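Local coordinates for threonine phosphate decarboxylase-like enzyme (Sulfurospirillum multivorans, PDB 6OUX), which uses pyridoxal phosphate to decarboxylate L-serine O-phosphate to ethanolamine O-phosphate, a precursor in norcobamide biosynthesis, and acts less readily on L-threonine phosphate, at residues Ser156-Gln164 with His193-Phe201; Phe341-Ile352 with Cys380-Leu389. All blocks are in the same frame, centred on the assembly; numbering follows the deposited sequence.

Contact 1 of 2, residues Ser156-Gln164 with His193-Phe201; sequences SFDADKYCQ and HILLKRLAF
Arg198 NH1 donates to Asp160 OD1 over 2.9 Å, a salt bridge whose N-H...O angle of 139° is far from straight. The carboxylate oxygen lies in the plane of the guanidinium, at its edge, yet the nitrogen meets that oxygen from well above the carboxylate plane, the two flat groups being turned 59° apart. The arginine reaches this far because its chain runs extended from CG to NE, with CG anti to the backbone N. On the way it passes Cys163: CB of Cys163 rests over one guanidinium face, 3.4 Å from Arg198 NE, and its SG touches the arginine CD. NE has a second charged mate in Glu167, so two acids of helix 159-169 hold the guanidinium. Helices 159-169 and 189-198 run nearly parallel here, 15° apart with axes 10.1 Å distant, and lie side by side against strand 173-177, on one face of the seven-stranded mixed sheet in the aminotransferase-type fold of PLP enzymes. Beneath the polar bridge the packing is apolar. Leu195 CD1 comes to the edge of the Phe157 ring, 3.5 Å from CE2, and also touches Tyr162 CD2; Phe157 CZ in turn lies over one face of the tyrosine ring. Leu199 CG meets Cys163 SG at 3.9 Å, while Leu176 of the strand touches Phe157, Tyr162 and Leu195 from the sheet side.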
ATOM      1  N   SER A 156      -2.727  33.407   6.113  1.00 20.94           N
ATOM      2  CA  SER A 156      -3.901  33.539   5.248  1.00 24.61           C
ATOM      3  C   SER A 156      -3.442  33.629   3.821  1.00 26.73           C
ATOM      4  O   SER A 156      -2.495  34.349   3.508  1.00 24.35           O
ATOM      5  CB  SER A 156      -4.631  34.850   5.596  1.00 27.09           C
ATOM      6  OG  SER A 156      -5.848  34.981   4.933  1.00 32.88           O
ATOM      7  N   PHE A 157      -4.112  32.868   2.987  1.00 28.00           N
ATOM      8  CA  PHE A 157      -3.779  32.744   1.582  1.00 32.38           C
ATOM      9  C   PHE A 157      -4.387  33.941   0.834  1.00 35.83           C
ATOM     10  O   PHE A 157      -5.632  34.067   0.701  1.00 28.05           O
ATOM     11  CB  PHE A 157      -4.388  31.435   1.102  1.00 34.89           C
ATOM     12  CG  PHE A 157      -4.039  31.093  -0.277  1.00 34.02           C
ATOM     13  CD1 PHE A 157      -2.812  30.537  -0.563  1.00 35.38           C
ATOM     14  CD2 PHE A 157      -4.924  31.378  -1.295  1.00 36.22           C
ATOM     15  CE1 PHE A 157      -2.473  30.242  -1.867  1.00 39.80           C
ATOM     16  CE2 PHE A 157      -4.610  31.088  -2.586  1.00 36.34           C
ATOM     17  CZ  PHE A 157      -3.395  30.509  -2.879  1.00 39.67           C
ATOM     18  N   ASP A 158      -3.524  34.857   0.421  1.00 34.08           N
ATOM     19  CA  ASP A 158      -3.966  35.991  -0.388  1.00 31.10           C
ATOM     20  C   ASP A 158      -4.082  35.564  -1.906  1.00 31.38           C
ATOM     21  O   ASP A 158      -3.069  35.368  -2.620  1.00 29.57           O
ATOM     22  CB  ASP A 158      -3.011  37.151  -0.181  1.00 31.60           C
ATOM     23  CG  ASP A 158      -3.335  38.358  -1.069  1.00 34.50           C
ATOM     24  OD1 ASP A 158      -3.982  38.201  -2.121  1.00 32.63           O
ATOM     25  OD2 ASP A 158      -2.923  39.471  -0.695  1.00 39.08           O
ATOM     26  N   ALA A 159      -5.319  35.437  -2.367  1.00 27.07           N
ATOM     27  CA  ALA A 159      -5.649  34.771  -3.641  1.00 29.25           C
ATOM     28  C   ALA A 159      -5.237  35.594  -4.884  1.00 29.04           C
ATOM     29  O   ALA A 159      -4.768  35.041  -5.868  1.00 26.36           O
ATOM     30  CB  ALA A 159      -7.117  34.480  -3.699  1.00 26.63           C
ATOM     31  N   ASP A 160      -5.458  36.898  -4.820  1.00 27.50           N
ATOM     32  CA  ASP A 160      -5.015  37.795  -5.874  1.00 29.90           C
ATOM     33  C   ASP A 160      -3.503  37.763  -6.069  1.00 30.37           C
ATOM     34  O   ASP A 160      -3.019  37.696  -7.254  1.00 28.45           O
ATOM     35  CB  ASP A 160      -5.501  39.203  -5.590  1.00 32.28           C
ATOM     36  CG  ASP A 160      -5.075  40.199  -6.657  1.00 38.26           C
ATOM     37  OD1 ASP A 160      -5.700  40.268  -7.737  1.00 49.09           O
ATOM     38  OD2 ASP A 160      -4.098  40.920  -6.420  1.00 48.56           O
ATOM     39  N   LYS A 161      -2.739  37.837  -4.953  1.00 24.56           N
ATOM     40  CA  LYS A 161      -1.279  37.867  -5.066  1.00 25.28           C
ATOM     41  C   LYS A 161      -0.766  36.564  -5.547  1.00 19.66           C
ATOM     42  O   LYS A 161       0.203  36.508  -6.286  1.00 20.93           O
ATOM     43  CB  LYS A 161      -0.569  38.243  -3.757  1.00 27.80           C
ATOM     44  CG  LYS A 161      -0.735  39.711  -3.424  1.00 32.74           C
ATOM     45  CD  LYS A 161      -0.230  40.072  -2.040  1.00 36.84           C
ATOM     46  CE  LYS A 161      -0.645  41.507  -1.689  1.00 39.10           C
ATOM     47  NZ  LYS A 161      -0.096  41.867  -0.357  1.00 39.83           N
ATOM     48  N   TYR A 162      -1.381  35.510  -5.081  1.00 18.41           N
ATOM     49  CA  TYR A 162      -1.023  34.176  -5.516  1.00 16.60           C
ATOM     50  C   TYR A 162      -1.211  34.041  -7.033  1.00 17.46           C
ATOM     51  O   TYR A 162      -0.320  33.578  -7.707  1.00 18.62           O
ATOM     52  CB  TYR A 162      -1.890  33.189  -4.827  1.00 16.64           C
ATOM     53  CG  TYR A 162      -1.596  31.780  -5.254  1.00 17.25           C
ATOM     54  CD1 TYR A 162      -0.449  31.119  -4.797  1.00 17.13           C
ATOM     55  CD2 TYR A 162      -2.430  31.133  -6.112  1.00 17.09           C
ATOM     56  CE1 TYR A 162      -0.190  29.823  -5.167  1.00 17.80           C
ATOM     57  CE2 TYR A 162      -2.175  29.832  -6.511  1.00 17.61           C
ATOM     58  CZ  TYR A 162      -1.059  29.199  -6.069  1.00 17.58           C
ATOM     59  OH  TYR A 162      -0.812  27.923  -6.490  1.00 19.95           O
ATOM     60  N   CYS A 163      -2.362  34.464  -7.545  1.00 17.48           N
ATOM     61  CA  CYS A 163      -2.627  34.407  -8.967  1.00 20.15           C
ATOM     62  C   CYS A 163      -1.597  35.192  -9.788  1.00 19.42           C
ATOM     63  O   CYS A 163      -1.148  34.725 -10.812  1.00 18.59           O
ATOM     64  CB  CYS A 163      -4.011  34.932  -9.256  1.00 22.03           C
ATOM     65  SG  CYS A 163      -5.262  33.730  -8.816  1.00 22.73           S
ATOM     66  N   GLN A 164      -1.242  36.387  -9.330  1.00 17.72           N
ATOM     67  CA  GLN A 164      -0.248  37.166 -10.026  1.00 20.15           C
ATOM     68  C   GLN A 164       1.142  36.462 -10.037  1.00 19.94           C
ATOM     69  O   GLN A 164       1.855  36.466 -11.034  1.00 18.61           O
ATOM     70  CB  GLN A 164      -0.139  38.536  -9.376  1.00 21.42           C
ATOM     71  CG  GLN A 164       0.775  39.449 -10.134  1.00 23.22           C
ATOM     72  CD  GLN A 164       0.300  39.634 -11.577  1.00 26.50           C
ATOM     73  OE1 GLN A 164       0.958  39.194 -12.532  1.00 30.16           O
ATOM     74  NE2 GLN A 164      -0.857  40.208 -11.735  1.00 23.72           N
ATOM     75  N   HIS A 193     -13.381  29.567  -6.521  1.00 16.86           N
ATOM     76  CA  HIS A 193     -13.939  29.779  -7.910  1.00 18.20           C
ATOM     77  C   HIS A 193     -13.205  30.933  -8.672  1.00 17.24           C
ATOM     78  O   HIS A 193     -12.721  30.769  -9.798  1.00 18.82           O
ATOM     79  CB  HIS A 193     -15.470  30.095  -7.844  1.00 17.14           C
ATOM     80  CG  HIS A 193     -16.328  28.885  -7.743  1.00 17.34           C
ATOM     81  ND1 HIS A 193     -16.429  27.958  -8.762  1.00 17.25           N
ATOM     82  CD2 HIS A 193     -17.158  28.463  -6.754  1.00 16.95           C
ATOM     83  CE1 HIS A 193     -17.243  26.990  -8.374  1.00 18.29           C
ATOM     84  NE2 HIS A 193     -17.692  27.270  -7.160  1.00 17.76           N
ATOM     85  N   ILE A 194     -13.078  32.063  -7.997  1.00 17.98           N
ATOM     86  CA  ILE A 194     -12.337  33.229  -8.534  1.00 19.90           C
ATOM     87  C   ILE A 194     -10.912  32.885  -8.906  1.00 18.35           C
ATOM     88  O   ILE A 194     -10.478  33.125 -10.040  1.00 18.49           O
ATOM     89  CB  ILE A 194     -12.349  34.402  -7.540  1.00 22.14           C
ATOM     90  CG1 ILE A 194     -13.779  34.877  -7.356  1.00 24.06           C
ATOM     91  CG2 ILE A 194     -11.475  35.562  -8.029  1.00 22.82           C
ATOM     92  CD1 ILE A 194     -13.938  35.658  -6.081  1.00 28.05           C
ATOM     93  N   LEU A 195     -10.199  32.248  -7.990  1.00 17.26           N
ATOM     94  CA  LEU A 195      -8.822  31.794  -8.253  1.00 17.07           C
ATOM     95  C   LEU A 195      -8.765  30.885  -9.462  1.00 18.34           C
ATOM     96  O   LEU A 195      -7.957  31.118 -10.397  1.00 14.57           O
ATOM     97  CB  LEU A 195      -8.228  31.131  -7.007  1.00 19.19           C
ATOM     98  CG  LEU A 195      -6.810  30.521  -7.078  1.00 20.34           C
ATOM     99  CD1 LEU A 195      -6.183  30.471  -5.690  1.00 20.57           C
ATOM    100  CD2 LEU A 195      -6.764  29.122  -7.735  1.00 19.19           C
ATOM    101  N   LEU A 196      -9.642  29.855  -9.474  1.00 16.81           N
ATOM    102  CA  LEU A 196      -9.590  28.843 -10.562  1.00 16.92           C
ATOM    103  C   LEU A 196     -10.017  29.386 -11.932  1.00 15.78           C
ATOM    104  O   LEU A 196      -9.491  28.990 -12.967  1.00 15.56           O
ATOM    105  CB  LEU A 196     -10.466  27.600 -10.249  1.00 14.70           C
ATOM    106  CG  LEU A 196      -9.981  26.775  -9.060  1.00 14.44           C
ATOM    107  CD1 LEU A 196     -10.996  25.712  -8.731  1.00 14.07           C
ATOM    108  CD2 LEU A 196      -8.615  26.171  -9.339  1.00 13.97           C
ATOM    109  N   LYS A 197     -10.945  30.297 -11.946  1.00 16.67           N
ATOM    110  CA  LYS A 197     -11.249  30.959 -13.204  1.00 19.36           C
ATOM    111  C   LYS A 197     -10.007  31.673 -13.805  1.00 19.41           C
ATOM    112  O   LYS A 197      -9.706  31.514 -15.001  1.00 17.77           O
ATOM    113  CB  LYS A 197     -12.374  31.952 -13.020  1.00 22.10           C
ATOM    114  CG  LYS A 197     -13.696  31.266 -12.806  1.00 25.69           C
ATOM    115  CD  LYS A 197     -14.797  32.290 -12.535  1.00 30.95           C
ATOM    116  CE  LYS A 197     -16.138  31.815 -13.100  1.00 33.86           C
ATOM    117  NZ  LYS A 197     -16.453  30.393 -12.719  1.00 33.15           N
ATOM    118  N   ARG A 198      -9.334  32.439 -12.966  1.00 18.07           N
ATOM    119  CA  ARG A 198      -8.122  33.187 -13.359  1.00 17.49           C
ATOM    120  C   ARG A 198      -6.957  32.291 -13.737  1.00 16.77           C
ATOM    121  O   ARG A 198      -6.097  32.689 -14.563  1.00 17.83           O
ATOM    122  CB  ARG A 198      -7.728  34.134 -12.230  1.00 17.78           C
ATOM    123  CG  ARG A 198      -6.474  34.945 -12.420  1.00 18.54           C
ATOM    124  CD  ARG A 198      -6.430  36.167 -11.500  1.00 19.56           C
ATOM    125  NE  ARG A 198      -5.200  36.910 -11.709  1.00 22.63           N
ATOM    126  CZ  ARG A 198      -4.759  37.912 -10.942  1.00 24.31           C
ATOM    127  NH1 ARG A 198      -5.449  38.338  -9.872  1.00 24.07           N
ATOM    128  NH2 ARG A 198      -3.584  38.445 -11.223  1.00 25.61           N
ATOM    129  N   LEU A 199      -6.866  31.113 -13.116  1.00 16.32           N
ATOM    130  CA  LEU A 199      -5.770  30.176 -13.415  1.00 15.29           C
ATOM    131  C   LEU A 199      -6.102  29.069 -14.381  1.00 14.94           C
ATOM    132  O   LEU A 199      -5.448  28.028 -14.402  1.00 13.66           O
ATOM    133  CB  LEU A 199      -5.204  29.624 -12.118  1.00 15.87           C
ATOM    134  CG  LEU A 199      -4.652  30.730 -11.200  1.00 16.94           C
ATOM    135  CD1 LEU A 199      -4.021  30.084  -9.975  1.00 18.39           C
ATOM    136  CD2 LEU A 199      -3.591  31.618 -11.874  1.00 17.54           C
ATOM    137  N   ALA A 200      -7.102  29.305 -15.216  1.00 16.81           N
ATOM    138  CA  ALA A 200      -7.511  28.379 -16.275  1.00 17.98           C
ATOM    139  C   ALA A 200      -6.422  27.964 -17.225  1.00 17.04           C
ATOM    140  O   ALA A 200      -6.540  26.885 -17.825  1.00 15.32           O
ATOM    141  CB  ALA A 200      -8.705  28.928 -17.078  1.00 19.52           C
ATOM    142  N   PHE A 201      -5.387  28.796 -17.349  1.00 16.17           N
ATOM    143  CA  PHE A 201      -4.255  28.515 -18.237  1.00 17.75           C
ATOM    144  C   PHE A 201      -3.286  27.493 -17.700  1.00 17.69           C
ATOM    145  O   PHE A 201      -2.529  26.893 -18.451  1.00 17.07           O
ATOM    146  CB  PHE A 201      -3.448  29.805 -18.542  1.00 17.78           C
ATOM    147  CG  PHE A 201      -2.778  30.426 -17.323  1.00 17.03           C
ATOM    148  CD1 PHE A 201      -1.501  30.041 -16.942  1.00 18.59           C
ATOM    149  CD2 PHE A 201      -3.435  31.399 -16.568  1.00 16.07           C
ATOM    150  CE1 PHE A 201      -0.891  30.658 -15.857  1.00 18.99           C
ATOM    151  CE2 PHE A 201      -2.845  31.973 -15.471  1.00 17.19           C
ATOM    152  CZ  PHE A 201      -1.554  31.606 -15.107  1.00 17.96           C
TER

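Contact 2 of 2, residues Phe341-Ile352 with Cys380-Leu389; sequences FVISALLVEYGI and CIVMALKSIL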
ATOM      1  N   PHE A 341      10.947  22.697  25.209  1.00 18.07           N
ATOM      2  CA  PHE A 341      10.579  22.826  26.601  1.00 18.16           C
ATOM      3  C   PHE A 341       9.147  22.385  26.834  1.00 17.99           C
ATOM      4  O   PHE A 341       8.902  21.622  27.731  1.00 19.06           O
ATOM      5  CB  PHE A 341      10.715  24.266  27.066  1.00 20.30           C
ATOM      6  CG  PHE A 341      10.120  24.518  28.417  1.00 21.22           C
ATOM      7  CD1 PHE A 341      10.760  24.068  29.588  1.00 22.87           C
ATOM      8  CD2 PHE A 341       8.924  25.202  28.536  1.00 21.30           C
ATOM      9  CE1 PHE A 341      10.163  24.273  30.821  1.00 23.00           C
ATOM     10  CE2 PHE A 341       8.338  25.406  29.770  1.00 21.82           C
ATOM     11  CZ  PHE A 341       8.943  24.941  30.900  1.00 21.70           C
ATOM     12  N   VAL A 342       8.236  22.858  25.999  1.00 17.25           N
ATOM     13  CA  VAL A 342       6.823  22.557  26.112  1.00 16.55           C
ATOM     14  C   VAL A 342       6.562  21.110  25.791  1.00 17.38           C
ATOM     15  O   VAL A 342       5.865  20.432  26.537  1.00 17.28           O
ATOM     16  CB  VAL A 342       5.942  23.522  25.299  1.00 15.24           C
ATOM     17  CG1 VAL A 342       4.462  23.182  25.410  1.00 14.87           C
ATOM     18  CG2 VAL A 342       6.151  24.893  25.823  1.00 16.46           C
ATOM     19  N   ILE A 343       7.136  20.627  24.711  1.00 16.55           N
ATOM     20  CA  ILE A 343       6.986  19.210  24.315  1.00 16.13           C
ATOM     21  C   ILE A 343       7.484  18.194  25.357  1.00 17.79           C
ATOM     22  O   ILE A 343       6.801  17.213  25.663  1.00 15.56           O
ATOM     23  CB  ILE A 343       7.572  18.981  22.935  1.00 16.04           C
ATOM     24  CG1 ILE A 343       6.759  19.766  21.916  1.00 17.42           C
ATOM     25  CG2 ILE A 343       7.648  17.495  22.553  1.00 16.44           C
ATOM     26  CD1 ILE A 343       7.513  20.069  20.592  1.00 17.94           C
ATOM     27  N   SER A 344       8.630  18.485  25.977  1.00 17.64           N
ATOM     28  CA  SER A 344       9.167  17.651  27.022  1.00 18.61           C
ATOM     29  C   SER A 344       8.327  17.684  28.301  1.00 18.30           C
ATOM     30  O   SER A 344       8.105  16.658  28.922  1.00 17.36           O
ATOM     31  CB  SER A 344      10.615  18.055  27.298  1.00 19.85           C
ATOM     32  OG  SER A 344      11.399  17.824  26.172  1.00 22.20           O
ATOM     33  N   ALA A 345       7.845  18.843  28.690  1.00 18.57           N
ATOM     34  CA  ALA A 345       7.024  18.903  29.881  1.00 19.43           C
ATOM     35  C   ALA A 345       5.691  18.200  29.686  1.00 20.45           C
ATOM     36  O   ALA A 345       5.215  17.507  30.613  1.00 20.30           O
ATOM     37  CB  ALA A 345       6.802  20.346  30.325  1.00 19.77           C
ATOM     38  N   LEU A 346       5.086  18.353  28.497  1.00 20.83           N
ATOM     39  CA  LEU A 346       3.859  17.641  28.181  1.00 18.55           C
ATOM     40  C   LEU A 346       4.066  16.141  28.267  1.00 19.52           C
ATOM     41  O   LEU A 346       3.193  15.423  28.784  1.00 17.62           O
ATOM     42  CB  LEU A 346       3.340  18.017  26.781  1.00 21.17           C
ATOM     43  CG  LEU A 346       2.714  19.419  26.694  1.00 19.85           C
ATOM     44  CD1 LEU A 346       2.661  19.928  25.270  1.00 19.81           C
ATOM     45  CD2 LEU A 346       1.332  19.416  27.328  1.00 20.17           C
ATOM     46  N   LEU A 347       5.163  15.641  27.718  1.00 18.83           N
ATOM     47  CA  LEU A 347       5.416  14.178  27.754  1.00 20.88           C
ATOM     48  C   LEU A 347       5.630  13.712  29.230  1.00 21.39           C
ATOM     49  O   LEU A 347       4.918  12.825  29.759  1.00 20.14           O
ATOM     50  CB  LEU A 347       6.636  13.811  26.896  1.00 19.10           C
ATOM     51  CG  LEU A 347       6.307  13.767  25.402  1.00 19.88           C
ATOM     52  CD1 LEU A 347       7.576  13.636  24.561  1.00 18.95           C
ATOM     53  CD2 LEU A 347       5.324  12.640  25.117  1.00 19.22           C
ATOM     54  N   VAL A 348       6.576  14.361  29.889  1.00 21.18           N
ATOM     55  CA  VAL A 348       7.081  13.842  31.168  1.00 23.60           C
ATOM     56  C   VAL A 348       6.000  14.003  32.238  1.00 23.78           C
ATOM     57  O   VAL A 348       5.753  13.120  33.030  1.00 25.75           O
ATOM     58  CB  VAL A 348       8.425  14.552  31.538  1.00 25.25           C
ATOM     59  CG1 VAL A 348       8.848  14.334  32.990  1.00 27.00           C
ATOM     60  CG2 VAL A 348       9.542  14.073  30.640  1.00 24.20           C
ATOM     61  N   GLU A 349       5.359  15.147  32.273  1.00 23.66           N
ATOM     62  CA  GLU A 349       4.513  15.500  33.383  1.00 25.96           C
ATOM     63  C   GLU A 349       3.075  15.059  33.125  1.00 27.62           C
ATOM     64  O   GLU A 349       2.341  14.772  34.066  1.00 23.59           O
ATOM     65  CB  GLU A 349       4.671  17.008  33.669  1.00 27.40           C
ATOM     66  CG  GLU A 349       6.062  17.315  34.183  1.00 30.78           C
ATOM     67  CD  GLU A 349       6.511  18.783  34.099  1.00 32.25           C
ATOM     68  OE1 GLU A 349       5.667  19.713  34.059  1.00 35.48           O
ATOM     69  OE2 GLU A 349       7.753  18.985  34.077  1.00 30.56           O
ATOM     70  N   TYR A 350       2.678  14.929  31.852  1.00 27.88           N
ATOM     71  CA  TYR A 350       1.269  14.629  31.527  1.00 23.95           C
ATOM     72  C   TYR A 350       1.005  13.505  30.564  1.00 23.86           C
ATOM     73  O   TYR A 350      -0.158  13.148  30.319  1.00 21.60           O
ATOM     74  CB  TYR A 350       0.593  15.882  31.015  1.00 24.67           C
ATOM     75  CG  TYR A 350       0.691  17.034  31.942  1.00 23.72           C
ATOM     76  CD1 TYR A 350       1.777  17.889  31.875  1.00 26.41           C
ATOM     77  CD2 TYR A 350      -0.300  17.299  32.891  1.00 25.30           C
ATOM     78  CE1 TYR A 350       1.888  18.979  32.722  1.00 25.86           C
ATOM     79  CE2 TYR A 350      -0.200  18.421  33.725  1.00 24.59           C
ATOM     80  CZ  TYR A 350       0.909  19.228  33.641  1.00 25.70           C
ATOM     81  OH  TYR A 350       1.098  20.328  34.426  1.00 27.91           O
ATOM     82  N   GLY A 351       2.059  12.880  30.050  1.00 21.28           N
ATOM     83  CA  GLY A 351       1.930  11.916  28.976  1.00 20.61           C
ATOM     84  C   GLY A 351       1.273  12.393  27.652  1.00 20.56           C
ATOM     85  O   GLY A 351       0.684  11.599  26.915  1.00 20.56           O
ATOM     86  N   ILE A 352       1.398  13.667  27.350  1.00 17.95           N
ATOM     87  CA  ILE A 352       0.781  14.235  26.143  1.00 18.24           C
ATOM     88  C   ILE A 352       1.853  14.460  25.107  1.00 18.93           C
ATOM     89  O   ILE A 352       2.796  15.213  25.407  1.00 15.89           O
ATOM     90  CB  ILE A 352       0.089  15.553  26.482  1.00 19.44           C
ATOM     91  CG1 ILE A 352      -1.106  15.269  27.450  1.00 19.36           C
ATOM     92  CG2 ILE A 352      -0.423  16.223  25.217  1.00 21.89           C
ATOM     93  CD1 ILE A 352      -1.806  16.492  28.007  1.00 18.61           C
ATOM     94  N   CYS A 380      -7.587  17.920  29.102  1.00 18.09           N
ATOM     95  CA  CYS A 380      -6.283  17.590  29.659  1.00 20.68           C
ATOM     96  C   CYS A 380      -5.141  18.391  28.990  1.00 19.27           C
ATOM     97  O   CYS A 380      -4.231  18.908  29.629  1.00 19.50           O
ATOM     98  CB  CYS A 380      -5.982  16.083  29.494  1.00 22.72           C
ATOM     99  SG  CYS A 380      -7.023  15.009  30.543  1.00 28.27           S
ATOM    100  N   ILE A 381      -5.218  18.499  27.689  1.00 17.96           N
ATOM    101  CA  ILE A 381      -4.247  19.294  26.961  1.00 16.80           C
ATOM    102  C   ILE A 381      -4.304  20.758  27.393  1.00 17.02           C
ATOM    103  O   ILE A 381      -3.273  21.379  27.623  1.00 16.06           O
ATOM    104  CB  ILE A 381      -4.471  19.140  25.440  1.00 16.13           C
ATOM    105  CG1 ILE A 381      -4.187  17.722  25.010  1.00 16.26           C
ATOM    106  CG2 ILE A 381      -3.554  20.075  24.710  1.00 16.40           C
ATOM    107  CD1 ILE A 381      -4.626  17.390  23.601  1.00 16.71           C
ATOM    108  N   VAL A 382      -5.492  21.327  27.465  1.00 16.70           N
ATOM    109  CA  VAL A 382      -5.611  22.722  27.786  1.00 18.07           C
ATOM    110  C   VAL A 382      -5.035  22.971  29.230  1.00 19.23           C
ATOM    111  O   VAL A 382      -4.316  23.959  29.498  1.00 15.31           O
ATOM    112  CB  VAL A 382      -7.080  23.211  27.721  1.00 18.84           C
ATOM    113  CG1 VAL A 382      -7.139  24.657  28.213  1.00 18.10           C
ATOM    114  CG2 VAL A 382      -7.633  23.124  26.302  1.00 20.73           C
ATOM    115  N   MET A 383      -5.428  22.083  30.130  1.00 20.96           N
ATOM    116  CA  MET A 383      -4.979  22.134  31.527  1.00 23.61           C
ATOM    117  C   MET A 383      -3.470  22.064  31.613  1.00 21.85           C
ATOM    118  O   MET A 383      -2.865  22.934  32.225  1.00 19.41           O
ATOM    119  CB  MET A 383      -5.650  21.033  32.384  1.00 26.45           C
ATOM    120  CG  MET A 383      -7.011  21.479  32.929  1.00 33.77           C
ATOM    121  SD  MET A 383      -8.006  20.269  33.884  1.00 37.23           S
ATOM    122  CE  MET A 383      -9.050  21.477  34.703  1.00 45.30           C
ATOM    123  N   ALA A 384      -2.896  21.029  30.997  1.00 19.92           N
ATOM    124  CA  ALA A 384      -1.452  20.860  30.921  1.00 19.63           C
ATOM    125  C   ALA A 384      -0.716  22.058  30.378  1.00 20.15           C
ATOM    126  O   ALA A 384       0.231  22.552  31.040  1.00 21.36           O
ATOM    127  CB  ALA A 384      -1.097  19.633  30.137  1.00 18.83           C
ATOM    128  N   LEU A 385      -1.152  22.573  29.237  1.00 18.23           N
ATOM    129  CA  LEU A 385      -0.570  23.818  28.685  1.00 19.35           C
ATOM    130  C   LEU A 385      -0.636  25.022  29.611  1.00 22.08           C
ATOM    131  O   LEU A 385       0.327  25.837  29.668  1.00 21.16           O
ATOM    132  CB  LEU A 385      -1.192  24.222  27.326  1.00 17.38           C
ATOM    133  CG  LEU A 385      -0.781  23.329  26.167  1.00 18.47           C
ATOM    134  CD1 LEU A 385      -1.690  23.617  24.972  1.00 19.55           C
ATOM    135  CD2 LEU A 385       0.675  23.429  25.788  1.00 18.44           C
ATOM    136  N   LYS A 386      -1.753  25.180  30.302  1.00 23.37           N
ATOM    137  CA  LYS A 386      -1.926  26.394  31.123  1.00 27.29           C
ATOM    138  C   LYS A 386      -0.896  26.393  32.287  1.00 24.12           C
ATOM    139  O   LYS A 386      -0.283  27.389  32.598  1.00 23.68           O
ATOM    140  CB  LYS A 386      -3.353  26.521  31.685  1.00 30.38           C
ATOM    141  CG  LYS A 386      -4.267  27.346  30.823  1.00 32.38           C
ATOM    142  CD  LYS A 386      -5.521  27.718  31.587  1.00 36.56           C
ATOM    143  CE  LYS A 386      -6.613  28.298  30.689  1.00 35.84           C
ATOM    144  NZ  LYS A 386      -7.854  27.538  31.012  1.00 34.98           N
ATOM    145  N   SER A 387      -0.733  25.232  32.873  1.00 22.65           N
ATOM    146  CA  SER A 387       0.174  24.997  33.944  1.00 23.68           C
ATOM    147  C   SER A 387       1.645  25.131  33.518  1.00 27.39           C
ATOM    148  O   SER A 387       2.402  25.820  34.183  1.00 23.73           O
ATOM    149  CB  SER A 387      -0.078  23.606  34.518  1.00 26.95           C
ATOM    150  OG  SER A 387       1.114  23.080  35.080  1.00 32.16           O
ATOM    151  N   ILE A 388       2.022  24.469  32.424  1.00 24.60           N
ATOM    152  CA  ILE A 388       3.356  24.576  31.845  1.00 25.03           C
ATOM    153  C   ILE A 388       3.707  25.987  31.426  1.00 26.52           C
ATOM    154  O   ILE A 388       4.860  26.384  31.569  1.00 27.28           O
ATOM    155  CB  ILE A 388       3.543  23.638  30.621  1.00 23.75           C
ATOM    156  CG1 ILE A 388       3.485  22.174  31.064  1.00 23.37           C
ATOM    157  CG2 ILE A 388       4.855  23.931  29.943  1.00 23.69           C
ATOM    158  CD1 ILE A 388       3.308  21.160  29.951  1.00 24.24           C
ATOM    159  N   LEU A 389       2.745  26.748  30.916  1.00 26.24           N
ATOM    160  CA  LEU A 389       3.020  28.102  30.448  1.00 26.53           C
ATOM    161  C   LEU A 389       2.708  29.222  31.455  1.00 31.31           C
ATOM    162  O   LEU A 389       2.729  30.414  31.085  1.00 29.91           O
ATOM    163  CB  LEU A 389       2.252  28.376  29.135  1.00 26.14           C
ATOM    164  CG  LEU A 389       2.591  27.427  27.964  1.00 25.42           C
ATOM    165  CD1 LEU A 389       1.744  27.714  26.733  1.00 23.86           C
ATOM    166  CD2 LEU A 389       4.078  27.602  27.605  1.00 27.07           C
TER
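With CG of Tyr350 anti to its own carbonyl carbon (chi1 -55°) and OG of Ser387 roughly anti to its backbone N (chi1 152°), the two hydroxyls meet across helices 341-350 and 380-388. Ser387 OG donates to Tyr350 OH over 2.8 Å, and the serine oxygen lies close to the plane of the ring, at its edge. One face of that ring is taken by Ala384, whose CB stands over the centre, 3.6 Å from the centroid, a CH-pi contact. Ile388 slides past the tyrosine in the opposite direction and enters a knob-into-hole site formed by Val342, Ala345, Leu346 and Tyr350. Its CD1 is the deep end of the knob, 3.6 Å from Ala345 CB, while its CG2 branch touches Phe341 CE2. Farther along, the side chains of Leu385 and Val342 cross at about a right angle, CD2 of the leucine 3.8 Å from CG1 of the valine, and Ile352 CD1 reaches Ala384 CB at 3.9 Å. The helices cross steeply, at 120°, and the small Ala384 probably helps the backbones approach there, its CA 6.8 Å from that of Leu346. Phe309 and Leu313 of helix 289-314 pack against Ile381 and Leu385, and Val354 meets Leu346. The helices lie beside the five-stranded mixed sheet, which in this fold belongs to the smaller domain. Were Tyr350 an alanine, Ser387 OG would probably lose this partner and a gap would open over Ala384 and beside Ile388. The chemistry implies an interface held mainly by close apolar packing, with one hydroxyl pair at the rim that probably helps, together with Ala384, to set the tyrosine's direction.

Contact 1 closes before contact 2 opens along the chain, and the two lie far apart in the fold: their centres are 40 Å from each other and their nearest atoms about 21 Å. They share no helix or strand. Contact 1 joins helices on the seven-stranded sheet of the large domain; contact 2 joins two helices, and the start of strand 352-356, beside the five-stranded sheet, although both belong to the same class I and II aminotransferase region. Each lies at a distance from the substrate-binding residues, Asn181 being nearer contact 1, and Arg355 and Arg369 nearer contact 2. The pair illustrates how helix packing builds up two separate parts of the fold, both of which probably supply residues to the O-phospho-L-serine site.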